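Local coordinates for protein phosphoglycerate oxidoreductase (Rhizobium etli, PDB 4HY3) that probably reduces hydroxypyruvate or glyoxylate with NAD(P)H, as expected of an NAD-binding D-isomer-specific 2-hydroxyacid dehydrogenase, at residues L30-P35 and R78-Q83; S99-E104 and H122-G127; G259-L264 and H284-S289; A278-G283 and K307-S312; V237-S242 and L265-V270. One frame throughout, in Å; residues are numbered along the deposited sequence.

Contact 1: L30-P35 and R78-Q83; sequences LAISAP and RYIIGQ
I32 is held by the neighbouring strand at both its backbone polar atoms: I32 N donates to Y79 O at 3.1 Å, and I32 O accepts from I81 N at 2.9 Å. Two residues on, A34 N meets I81 O at 2.9 Å, fairly straight (163°). This run is the tight part, the strand axes approaching to 4.7 Å. A31 packs on the same face as Y79, its CB at the edge of the ring and 4.0 Å from Y79 CB, while I32 and I80 lie together on the other face. The strands are parallel neighbours in the mixed sheet at the core of what is probably the substrate-binding domain, as in relatives, and M334 of helix 320-338 packs on the face of A31, Y79 and I81. Past G82 the grip slackens. Q83 N reaches A34 O through a weak bond of 3.3 Å, and Q83 NE2 makes another weak one to P35 O, its chain folded back at chi2 (77°). The opposite end is partly open to solvent: R78 N still bonds L30 O, but the arginine side chain passes CG over one face of the Y79 ring and leaves for a salt bridge with D338, which Y79 OH also binds.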
# COMPACT_ATOMS: atom_id res chain seq x y z
N LEU A 30 -36.06 21.46 2.12
CA LEU A 30 -36.83 20.73 3.10
C LEU A 30 -36.69 19.25 2.87
O LEU A 30 -36.78 18.78 1.73
CB LEU A 30 -38.31 21.13 3.05
CG LEU A 30 -39.27 20.46 4.05
CD1 LEU A 30 -40.53 21.29 4.22
CD2 LEU A 30 -39.65 19.03 3.65
N ALA A 31 -36.50 18.53 3.96
CA ALA A 31 -36.44 17.09 3.94
C ALA A 31 -37.34 16.48 5.00
O ALA A 31 -37.32 16.89 6.17
CB ALA A 31 -35.01 16.61 4.14
N ILE A 32 -38.11 15.47 4.58
CA ILE A 32 -38.97 14.71 5.47
C ILE A 32 -38.18 13.60 6.14
O ILE A 32 -37.44 12.86 5.51
CB ILE A 32 -40.17 14.15 4.69
CG1 ILE A 32 -40.87 15.31 3.99
CG2 ILE A 32 -41.15 13.41 5.61
CD1 ILE A 32 -42.05 14.90 3.13
N SER A 33 -38.34 13.49 7.45
CA SER A 33 -37.70 12.42 8.19
C SER A 33 -38.72 11.32 8.55
O SER A 33 -39.75 11.58 9.13
CB SER A 33 -37.01 13.01 9.41
OG SER A 33 -36.63 12.00 10.31
N ALA A 34 -38.42 10.09 8.15
CA ALA A 34 -39.30 8.93 8.38
C ALA A 34 -38.38 7.74 8.35
O ALA A 34 -38.48 6.87 7.47
CB ALA A 34 -40.35 8.82 7.28
N PRO A 35 -37.43 7.72 9.28
CA PRO A 35 -36.30 6.78 9.29
C PRO A 35 -36.55 5.43 9.97
O PRO A 35 -35.74 4.50 9.84
CB PRO A 35 -35.24 7.55 10.06
CG PRO A 35 -36.03 8.42 10.98
CD PRO A 35 -37.23 8.85 10.21
N ARG A 78 -37.44 18.17 -0.99
CA ARG A 78 -36.41 17.77 -1.90
C ARG A 78 -35.83 16.37 -1.59
O ARG A 78 -35.18 15.79 -2.43
CB ARG A 78 -35.29 18.82 -1.87
CG ARG A 78 -34.02 18.37 -2.58
CD ARG A 78 -33.01 19.49 -2.65
NE ARG A 78 -33.63 20.70 -3.18
CZ ARG A 78 -33.04 21.88 -3.17
NH1 ARG A 78 -31.82 22.02 -2.69
NH2 ARG A 78 -33.67 22.94 -3.65
N TYR A 79 -36.03 15.87 -0.37
CA TYR A 79 -35.46 14.59 0.05
C TYR A 79 -36.33 13.89 1.08
O TYR A 79 -37.05 14.55 1.84
CB TYR A 79 -34.08 14.77 0.70
CG TYR A 79 -33.05 15.57 -0.07
CD1 TYR A 79 -32.47 15.08 -1.25
CD2 TYR A 79 -32.64 16.82 0.39
CE1 TYR A 79 -31.53 15.82 -1.94
CE2 TYR A 79 -31.68 17.56 -0.29
CZ TYR A 79 -31.13 17.05 -1.45
OH TYR A 79 -30.21 17.79 -2.11
N ILE A 80 -36.24 12.56 1.14
CA ILE A 80 -36.84 11.78 2.22
C ILE A 80 -35.73 11.02 2.90
O ILE A 80 -35.14 10.11 2.31
CB ILE A 80 -37.86 10.75 1.69
CG1 ILE A 80 -38.80 11.39 0.67
CG2 ILE A 80 -38.63 10.11 2.84
CD1 ILE A 80 -40.25 11.47 1.10
N ILE A 81 -35.40 11.37 4.14
CA ILE A 81 -34.50 10.51 4.90
C ILE A 81 -35.35 9.37 5.47
O ILE A 81 -36.23 9.62 6.29
CB ILE A 81 -33.75 11.28 6.00
CG1 ILE A 81 -33.23 12.62 5.45
CG2 ILE A 81 -32.61 10.44 6.57
CD1 ILE A 81 -32.61 13.55 6.48
N GLY A 82 -35.12 8.15 4.99
CA GLY A 82 -35.85 6.93 5.44
C GLY A 82 -36.48 6.07 4.34
O GLY A 82 -36.04 6.10 3.19
N GLN A 83 -37.52 5.30 4.70
CA GLN A 83 -38.12 4.26 3.82
C GLN A 83 -39.65 4.21 3.86
O GLN A 83 -40.23 3.12 3.86
CB GLN A 83 -37.69 2.87 4.24
CG GLN A 83 -36.33 2.77 4.82
CD GLN A 83 -36.28 3.25 6.24
OE1 GLN A 83 -37.05 2.83 7.10
NE2 GLN A 83 -35.35 4.17 6.49

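Contact 2: S99-E104 and H122-G127; sequences SILNVE and HVVTTG
S99 and H122 meet through one carbonyl that takes two donors. H122 O accepts I100 N nearly along its C=O direction, and S99 OG joins it at 3.0 Å from above the carbonyl plane, 56° out of it. The serine manages this because chi1 (160°) turns OG away from its own N and beside its carbonyl carbon. On that same face of the sheet, L101 and V124 lie side by side and point the same way, and L101 CG and CD2 both lean on V124 CG1. The backbone pairing runs on through V124 N to I100 O at 3.1 Å and N102 N to V124 O at 2.7 Å. N102 lays its side chain alongside T125: with chi1 at -161°, CG lies opposite the backbone N, and ND2 comes 3.4 Å from T125 CG2. That contact is apolar on the threonine side, and ND2 has a weak bond to N106 O instead. The strand bonding ends with N102 N; beyond it T126 OG1 gives N102 O only a weak hydrogen bond at 3.4 Å. Strands 99-101 and 122-125 are linked by helix 115-118 as a beta-alpha-beta unit. Strand 77-82 flanks the pair on one side and 347-348, antiparallel, on the other, while helix 320-338 lies over S99, H122 and V124 with M337 and D333.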
# COMPACT_ATOMS: atom_id res chain seq x y z
N SER A 99 -34.56 12.73 -4.01
CA SER A 99 -34.11 11.39 -3.65
C SER A 99 -34.68 10.93 -2.34
O SER A 99 -35.10 11.72 -1.52
CB SER A 99 -32.57 11.33 -3.62
OG SER A 99 -32.09 10.22 -2.85
N ILE A 100 -34.68 9.61 -2.18
CA ILE A 100 -35.07 8.98 -0.96
C ILE A 100 -33.84 8.31 -0.44
O ILE A 100 -33.24 7.52 -1.14
CB ILE A 100 -36.19 7.96 -1.23
CG1 ILE A 100 -37.45 8.76 -1.57
CG2 ILE A 100 -36.40 7.03 -0.03
CD1 ILE A 100 -38.64 7.95 -2.05
N LEU A 101 -33.43 8.64 0.78
CA LEU A 101 -32.27 7.99 1.33
C LEU A 101 -32.69 6.90 2.32
O LEU A 101 -33.07 7.20 3.46
CB LEU A 101 -31.31 9.01 1.92
CG LEU A 101 -30.91 10.02 0.87
CD1 LEU A 101 -31.80 11.26 0.91
CD2 LEU A 101 -29.44 10.40 0.94
N ASN A 102 -32.59 5.65 1.86
CA ASN A 102 -32.92 4.47 2.66
C ASN A 102 -31.84 4.34 3.69
O ASN A 102 -30.67 4.40 3.35
CB ASN A 102 -32.93 3.21 1.77
CG ASN A 102 -33.69 2.04 2.40
OD1 ASN A 102 -34.89 2.12 2.63
ND2 ASN A 102 -33.00 0.96 2.66
N VAL A 103 -32.26 4.17 4.95
CA VAL A 103 -31.34 4.08 6.10
C VAL A 103 -31.43 2.77 6.85
O VAL A 103 -30.57 2.45 7.64
CB VAL A 103 -31.49 5.25 7.11
CG1 VAL A 103 -31.05 6.56 6.46
CG2 VAL A 103 -32.88 5.32 7.72
N GLU A 104 -32.50 2.04 6.64
CA GLU A 104 -32.46 0.64 6.96
C GLU A 104 -31.58 0.15 5.83
O GLU A 104 -31.72 0.61 4.70
CB GLU A 104 -33.84 0.02 6.86
CG GLU A 104 -34.00 -1.19 7.75
CD GLU A 104 -34.46 -2.40 6.99
OE1 GLU A 104 -34.65 -2.29 5.76
OE2 GLU A 104 -34.61 -3.46 7.62
N HIS A 122 -33.54 9.25 -7.32
CA HIS A 122 -32.59 8.27 -6.82
C HIS A 122 -33.02 7.71 -5.50
O HIS A 122 -33.57 8.40 -4.67
CB HIS A 122 -31.17 8.85 -6.72
CG HIS A 122 -30.71 9.58 -7.97
ND1 HIS A 122 -30.30 10.87 -7.96
CD2 HIS A 122 -30.64 9.17 -9.30
CE1 HIS A 122 -29.97 11.26 -9.20
NE2 HIS A 122 -30.18 10.23 -10.02
N VAL A 123 -32.78 6.42 -5.32
CA VAL A 123 -33.01 5.76 -4.06
C VAL A 123 -31.66 5.26 -3.66
O VAL A 123 -31.02 4.53 -4.42
CB VAL A 123 -33.91 4.53 -4.19
CG1 VAL A 123 -34.01 3.85 -2.83
CG2 VAL A 123 -35.29 4.88 -4.74
N VAL A 124 -31.23 5.65 -2.47
CA VAL A 124 -29.87 5.42 -2.05
C VAL A 124 -29.94 4.66 -0.72
O VAL A 124 -30.94 4.75 -0.01
CB VAL A 124 -29.12 6.78 -2.00
CG1 VAL A 124 -28.92 7.27 -0.58
CG2 VAL A 124 -27.80 6.69 -2.71
N THR A 125 -28.90 3.88 -0.42
CA THR A 125 -28.87 3.04 0.80
C THR A 125 -27.53 3.18 1.44
O THR A 125 -26.56 3.59 0.83
CB THR A 125 -29.07 1.53 0.52
OG1 THR A 125 -28.27 1.16 -0.61
CG2 THR A 125 -30.54 1.18 0.26
N THR A 126 -27.48 2.77 2.69
CA THR A 126 -26.39 3.16 3.52
C THR A 126 -25.79 1.96 4.19
O THR A 126 -25.03 2.10 5.15
CB THR A 126 -26.94 4.09 4.61
OG1 THR A 126 -28.04 3.43 5.28
CG2 THR A 126 -27.42 5.40 3.99
N GLY A 127 -26.14 0.78 3.66
CA GLY A 127 -25.73 -0.51 4.20
C GLY A 127 -24.23 -0.78 4.23
O GLY A 127 -23.77 -1.66 4.96

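Contact 3: G259-L264 and H284-S289; sequences GAAFIL and HIVAAS
V286 N donates to A260 O at 2.8 Å, the shortest of the four backbone bonds between these segments, and opens a regular parallel pairing. Strand 261-264 leads through helix 273-281 into strand 286-289, a beta-alpha-beta crossover of the Rossmann-type NAD-binding domain, and the two strands end up side by side. V286 O then takes F262 N at 3.1 Å, and A288 N returns to F262 O at 3.2 Å. L264 N meets A288 O at 2.9 Å, in the carbonyl plane. The two faces differ. I263, V286 and A288 meet A142, F141 and L145 of helix 131-147; A261 lies on the same face. The other face carries the aromatic group: chi1 of F262 (173°) swings the ring out toward L276 of helix 273-281. A287 CB comes to the edge of that ring, close to its plane, with F262 CD2 4.3 Å away, and F253 makes an edge-to-face pair with it. I285, just ahead of its strand, turns CG2 against A260 CB and rests on L276, A279 and V280 of the crossover helix. At the far end of this face L264 and S289 lie alongside each other, S289 CB 3.5 Å from L264 CB, while S289 OG is hydrogen-bonded to V291 O.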
# COMPACT_ATOMS: atom_id res chain seq x y z
N GLY A 259 -6.83 -28.85 8.53
CA GLY A 259 -7.12 -27.90 9.61
C GLY A 259 -7.62 -26.58 9.04
O GLY A 259 -6.96 -25.55 9.15
N ALA A 260 -8.77 -26.60 8.39
CA ALA A 260 -9.20 -25.43 7.67
C ALA A 260 -9.97 -24.47 8.58
O ALA A 260 -10.67 -24.89 9.51
CB ALA A 260 -10.02 -25.81 6.46
N ALA A 261 -9.82 -23.18 8.30
CA ALA A 261 -10.56 -22.18 9.04
C ALA A 261 -11.72 -21.65 8.18
O ALA A 261 -11.50 -21.08 7.10
CB ALA A 261 -9.65 -21.05 9.50
N PHE A 262 -12.93 -21.85 8.69
CA PHE A 262 -14.17 -21.47 8.01
C PHE A 262 -14.97 -20.44 8.81
O PHE A 262 -15.44 -20.72 9.92
CB PHE A 262 -15.03 -22.72 7.74
CG PHE A 262 -16.39 -22.42 7.20
CD1 PHE A 262 -16.61 -22.41 5.83
CD2 PHE A 262 -17.45 -22.16 8.06
CE1 PHE A 262 -17.88 -22.14 5.32
CE2 PHE A 262 -18.72 -21.89 7.57
CZ PHE A 262 -18.94 -21.88 6.19
N ILE A 263 -15.15 -19.27 8.21
CA ILE A 263 -15.67 -18.13 8.95
C ILE A 263 -16.95 -17.56 8.33
O ILE A 263 -16.94 -17.01 7.23
CB ILE A 263 -14.57 -17.07 9.13
CG1 ILE A 263 -13.34 -17.70 9.80
CG2 ILE A 263 -15.07 -15.89 9.95
CD1 ILE A 263 -12.02 -17.07 9.42
N LEU A 264 -18.05 -17.70 9.05
CA LEU A 264 -19.38 -17.36 8.53
C LEU A 264 -19.88 -15.97 9.01
O LEU A 264 -20.21 -15.78 10.19
CB LEU A 264 -20.37 -18.44 8.93
CG LEU A 264 -21.78 -18.29 8.41
CD1 LEU A 264 -21.77 -18.35 6.89
CD2 LEU A 264 -22.67 -19.38 9.01
N HIS A 284 -12.50 -32.13 11.62
CA HIS A 284 -11.90 -31.88 10.31
C HIS A 284 -11.44 -30.47 10.25
O HIS A 284 -10.24 -30.21 10.40
CB HIS A 284 -12.83 -32.20 9.14
CG HIS A 284 -12.14 -32.16 7.79
ND1 HIS A 284 -12.68 -31.58 6.71
CD2 HIS A 284 -10.90 -32.67 7.38
CE1 HIS A 284 -11.84 -31.70 5.65
NE2 HIS A 284 -10.75 -32.37 6.06
N ILE A 285 -12.40 -29.55 10.04
CA ILE A 285 -12.16 -28.11 10.03
C ILE A 285 -12.39 -27.52 11.41
O ILE A 285 -12.97 -28.16 12.30
CB ILE A 285 -13.08 -27.35 9.04
CG1 ILE A 285 -14.53 -27.84 9.11
CG2 ILE A 285 -12.58 -27.48 7.61
CD1 ILE A 285 -15.42 -27.06 10.06
N VAL A 286 -11.94 -26.27 11.56
CA VAL A 286 -12.25 -25.44 12.72
C VAL A 286 -13.10 -24.22 12.27
O VAL A 286 -13.01 -23.81 11.11
CB VAL A 286 -10.93 -25.06 13.42
CG1 VAL A 286 -10.29 -23.82 12.78
CG2 VAL A 286 -11.13 -24.93 14.92
N ALA A 287 -13.93 -23.67 13.14
CA ALA A 287 -14.87 -22.62 12.66
C ALA A 287 -15.35 -21.48 13.62
O ALA A 287 -15.16 -21.52 14.83
CB ALA A 287 -16.06 -23.26 11.96
N ALA A 288 -15.96 -20.44 13.04
CA ALA A 288 -16.60 -19.36 13.79
C ALA A 288 -17.65 -18.72 12.92
O ALA A 288 -17.37 -18.37 11.79
CB ALA A 288 -15.60 -18.29 14.19
N SER A 289 -18.85 -18.58 13.46
CA SER A 289 -19.89 -17.85 12.77
C SER A 289 -20.43 -16.75 13.68
O SER A 289 -20.31 -16.86 14.91
CB SER A 289 -21.04 -18.77 12.35
OG SER A 289 -22.11 -18.01 11.79

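Contact 4: A278-G283 and K307-S312; sequences AAVSSG and KGFIRS
V280, on the last turn of its helix, faces the start of strand 309-311 with both methyls. Its chi1 of -155° brings CG1 over the turn ahead of the strand, 3.7 Å from G308 O and 3.8 Å from K307 O. The other methyl, CG2, comes to the edge of the F309 ring near its plane, 4.3 Å from CD1 of F309. K307 is the second large contributor. Its chain bends at chi2 (-71°) and again at chi4 (66°), which folds it back along the helix end until CE is 3.8 Å from S281 O. K307 NZ stays 4.0 Å from that oxygen and makes no hydrogen bond to it, although an ammonium group beside the carbonyls of a helix C-terminus is probably favourable. No hydrogen bond joins the two segments at all; they meet by van der Waals packing, carbon against carbonyl oxygen and one methyl against the ring, and K307 and S281 border the solvent. The helix itself closes in a Schellman motif, H284 N returning to A279 O, with G283 at positive phi as C-prime; S282 OG also binds A279 O at 2.8 Å. Helix 273-281 thus lies over the last strand of the parallel sheet within this chain, F309 fitting among F273, L276 and the A287 and S289 side chains of strand 286-289, while I310 turns to helix 131-147 and R311 N binds D153 of the third subunit.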
# COMPACT_ATOMS: atom_id res chain seq x y z
N ALA A 278 -21.01 -31.14 12.19
CA ALA A 278 -20.46 -32.46 11.96
C ALA A 278 -18.97 -32.41 11.63
O ALA A 278 -18.18 -33.15 12.24
CB ALA A 278 -21.25 -33.17 10.87
N ALA A 279 -18.58 -31.54 10.69
CA ALA A 279 -17.17 -31.38 10.28
C ALA A 279 -16.30 -30.82 11.40
O ALA A 279 -15.07 -31.01 11.39
CB ALA A 279 -17.06 -30.52 9.04
N VAL A 280 -16.92 -30.14 12.36
CA VAL A 280 -16.16 -29.60 13.48
C VAL A 280 -15.87 -30.64 14.57
O VAL A 280 -14.72 -30.79 14.97
CB VAL A 280 -16.78 -28.33 14.14
CG1 VAL A 280 -15.69 -27.50 14.81
CG2 VAL A 280 -17.57 -27.49 13.14
N SER A 281 -16.91 -31.32 15.07
CA SER A 281 -16.70 -32.36 16.08
C SER A 281 -15.77 -33.43 15.52
O SER A 281 -14.76 -33.77 16.15
CB SER A 281 -18.01 -33.00 16.52
OG SER A 281 -18.79 -33.28 15.38
N SER A 282 -16.08 -33.89 14.30
CA SER A 282 -15.20 -34.81 13.57
C SER A 282 -13.79 -34.29 13.69
O SER A 282 -12.83 -35.04 13.65
CB SER A 282 -15.58 -34.89 12.08
OG SER A 282 -14.97 -33.85 11.32
N GLY A 283 -13.69 -32.98 13.84
CA GLY A 283 -12.41 -32.34 14.03
C GLY A 283 -11.73 -32.17 12.70
O GLY A 283 -10.50 -32.08 12.67
N LYS A 307 -16.49 -27.91 21.01
CA LYS A 307 -15.12 -27.41 20.98
C LYS A 307 -14.75 -27.10 19.53
O LYS A 307 -15.16 -27.81 18.60
CB LYS A 307 -14.12 -28.40 21.60
CG LYS A 307 -13.48 -29.41 20.64
CD LYS A 307 -14.48 -30.47 20.18
CE LYS A 307 -14.01 -31.25 18.95
NZ LYS A 307 -12.81 -32.08 19.24
N GLY A 308 -13.98 -26.02 19.33
CA GLY A 308 -13.38 -25.72 18.03
C GLY A 308 -14.22 -24.79 17.17
O GLY A 308 -13.87 -24.52 16.01
N PHE A 309 -15.32 -24.31 17.75
CA PHE A 309 -16.24 -23.41 17.07
C PHE A 309 -16.38 -22.12 17.89
O PHE A 309 -16.99 -22.14 18.97
CB PHE A 309 -17.60 -24.11 16.92
CG PHE A 309 -18.58 -23.36 16.05
CD1 PHE A 309 -18.79 -23.73 14.73
CD2 PHE A 309 -19.32 -22.28 16.57
CE1 PHE A 309 -19.69 -23.04 13.93
CE2 PHE A 309 -20.21 -21.58 15.76
CZ PHE A 309 -20.39 -21.96 14.45
N ILE A 310 -15.83 -21.01 17.37
CA ILE A 310 -16.00 -19.67 18.00
C ILE A 310 -17.36 -19.02 17.73
O ILE A 310 -17.73 -18.82 16.57
CB ILE A 310 -14.90 -18.68 17.56
CG1 ILE A 310 -13.57 -19.04 18.21
CG2 ILE A 310 -15.26 -17.26 17.97
CD1 ILE A 310 -12.38 -18.40 17.53
N ARG A 311 -18.07 -18.67 18.81
CA ARG A 311 -19.45 -18.14 18.76
C ARG A 311 -19.58 -16.61 18.96
O ARG A 311 -18.82 -16.00 19.74
CB ARG A 311 -20.34 -18.85 19.80
CG ARG A 311 -20.80 -20.25 19.41
CD ARG A 311 -20.85 -21.18 20.62
NE ARG A 311 -19.56 -21.25 21.32
CZ ARG A 311 -18.75 -22.30 21.31
NH1 ARG A 311 -19.07 -23.42 20.67
NH2 ARG A 311 -17.60 -22.21 21.97
N SER A 312 -20.57 -16.02 18.28
CA SER A 312 -20.79 -14.58 18.23
C SER A 312 -22.27 -14.28 17.93
O SER A 312 -22.76 -14.58 16.83
CB SER A 312 -19.88 -13.96 17.16
OG SER A 312 -19.47 -12.65 17.50

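Contact 5: V237-S242 and L265-V270; sequences VAAVTS and LSRADV
V237 overlaps L265 through one methyl: V237 CG2 lies 3.9 Å from L265 CD1, the two side chains running side by side and pointing the same way. V237 also packs on L187 and L191 of helix 186-195. Next along, S266 faces the backbone of the other segment. Its CB and OG come up to the peptide between V237 and A238, with OG 3.2 Å from A238 N, yet the angles are poor and this does not count as a hydrogen bond. Beyond it the segments drift apart: A239 CB and R267 CG touch only at 4.5 Å, on the exposed side. There R267 and D269 pair within their own segment. R267 NH2 and D269 OD2 are 3.0 Å apart, but the carboxylate sits over the guanidinium face, offset toward the rim, so charge holds the pair and no N-H is directed at the oxygen. The other carboxylate oxygen reaches back to the first segment through a water, which donates to D269 OD1 at 3.2 Å and, weakly, to S242 O. Both segments are loops leaving the C-terminal ends of adjacent parallel strands, 233-236 and 261-264. V237 also touches the segment carrying G183, G185 and G188, which looks like a GxGxxG signature, and loops at this edge of a Rossmann fold typically line the dinucleotide cleft, consistent with the NAD binding expected here.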
# COMPACT_ATOMS: atom_id res chain seq x y z
N VAL A 237 -19.35 -14.24 3.01
CA VAL A 237 -19.35 -12.80 3.14
C VAL A 237 -20.53 -12.10 2.43
O VAL A 237 -20.93 -10.99 2.82
CB VAL A 237 -17.95 -12.31 2.71
CG1 VAL A 237 -17.99 -11.08 1.84
CG2 VAL A 237 -17.12 -12.10 3.93
N ALA A 238 -21.08 -12.76 1.42
CA ALA A 238 -22.27 -12.31 0.70
C ALA A 238 -23.04 -13.51 0.19
O ALA A 238 -22.46 -14.59 -0.01
CB ALA A 238 -21.90 -11.40 -0.46
N ALA A 239 -24.35 -13.34 0.00
CA ALA A 239 -25.20 -14.33 -0.67
C ALA A 239 -24.97 -14.23 -2.19
O ALA A 239 -24.51 -13.18 -2.68
CB ALA A 239 -26.67 -14.11 -0.33
N VAL A 240 -25.26 -15.31 -2.93
CA VAL A 240 -24.98 -15.32 -4.37
C VAL A 240 -25.92 -16.12 -5.30
O VAL A 240 -25.42 -16.72 -6.25
CB VAL A 240 -23.50 -15.73 -4.67
CG1 VAL A 240 -22.54 -14.57 -4.44
CG2 VAL A 240 -23.07 -16.95 -3.87
N THR A 241 -27.26 -16.10 -5.12
CA THR A 241 -28.00 -15.18 -4.25
C THR A 241 -29.11 -15.85 -3.42
O THR A 241 -29.03 -17.02 -3.03
CB THR A 241 -28.78 -14.09 -5.05
OG1 THR A 241 -28.45 -14.11 -6.44
CG2 THR A 241 -28.65 -12.68 -4.42
N SER A 242 -30.12 -15.00 -3.17
CA SER A 242 -31.45 -15.30 -2.66
C SER A 242 -31.46 -16.22 -1.46
O SER A 242 -31.46 -15.75 -0.33
CB SER A 242 -32.35 -15.81 -3.77
OG SER A 242 -33.63 -15.20 -3.70
N LEU A 265 -19.98 -15.03 8.07
CA LEU A 265 -20.26 -13.65 8.43
C LEU A 265 -21.59 -13.13 7.92
O LEU A 265 -22.10 -12.14 8.42
CB LEU A 265 -19.12 -12.72 7.95
CG LEU A 265 -17.77 -13.03 8.58
CD1 LEU A 265 -16.62 -12.39 7.83
CD2 LEU A 265 -17.77 -12.66 10.05
N SER A 266 -22.16 -13.79 6.93
CA SER A 266 -23.43 -13.33 6.39
C SER A 266 -24.31 -14.51 6.08
O SER A 266 -23.86 -15.46 5.43
CB SER A 266 -23.18 -12.58 5.10
OG SER A 266 -22.57 -13.46 4.15
N ARG A 267 -25.56 -14.45 6.54
CA ARG A 267 -26.60 -15.32 6.01
C ARG A 267 -26.34 -16.77 6.41
O ARG A 267 -25.51 -17.46 5.81
CB ARG A 267 -26.64 -15.14 4.47
CG ARG A 267 -28.01 -15.18 3.81
CD ARG A 267 -28.89 -13.98 4.15
NE ARG A 267 -30.29 -14.24 3.81
CZ ARG A 267 -31.30 -14.22 4.67
NH1 ARG A 267 -31.08 -13.94 5.94
NH2 ARG A 267 -32.53 -14.49 4.26
N ALA A 268 -27.06 -17.25 7.42
CA ALA A 268 -26.86 -18.64 7.87
C ALA A 268 -27.54 -19.62 6.92
O ALA A 268 -27.16 -20.79 6.85
CB ALA A 268 -27.37 -18.83 9.28
N ASP A 269 -28.53 -19.13 6.19
CA ASP A 269 -29.32 -20.01 5.35
C ASP A 269 -28.56 -20.65 4.17
O ASP A 269 -29.10 -21.49 3.46
CB ASP A 269 -30.66 -19.34 4.94
CG ASP A 269 -30.48 -18.09 4.07
OD1 ASP A 269 -29.46 -17.97 3.37
OD2 ASP A 269 -31.40 -17.23 4.06
N VAL A 270 -27.29 -20.27 3.98
CA VAL A 270 -26.50 -20.73 2.83
C VAL A 270 -25.76 -22.05 3.07
O VAL A 270 -25.37 -22.72 2.09
CB VAL A 270 -25.48 -19.67 2.33
CG1 VAL A 270 -26.15 -18.34 2.12
CG2 VAL A 270 -24.31 -19.52 3.29
O HOH W 1 -28.72 -16.50 0.63

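The contacts fall into two domains; four involve sheet strands and contact 5 joins loops. Contacts 1 and 2, in series, share the mixed sheet, their centres 10 Å apart, with strands 77-82 and 99-101 as bonded neighbours. The centres of contacts 2 and 3 are about 35 Å apart. Contacts 3 and 4 use the parallel sheet and its helix 273-281; they cross along the chain and touch, centres 7 Å apart. Contact 5 opens before contact 3, crosses it and closes before contact 4 opens, in loops that probably face the dinucleotide cleft. The chain thus starts in the first domain, builds the NAD-binding domain, and returns through helix 320-338 and strand 347-348.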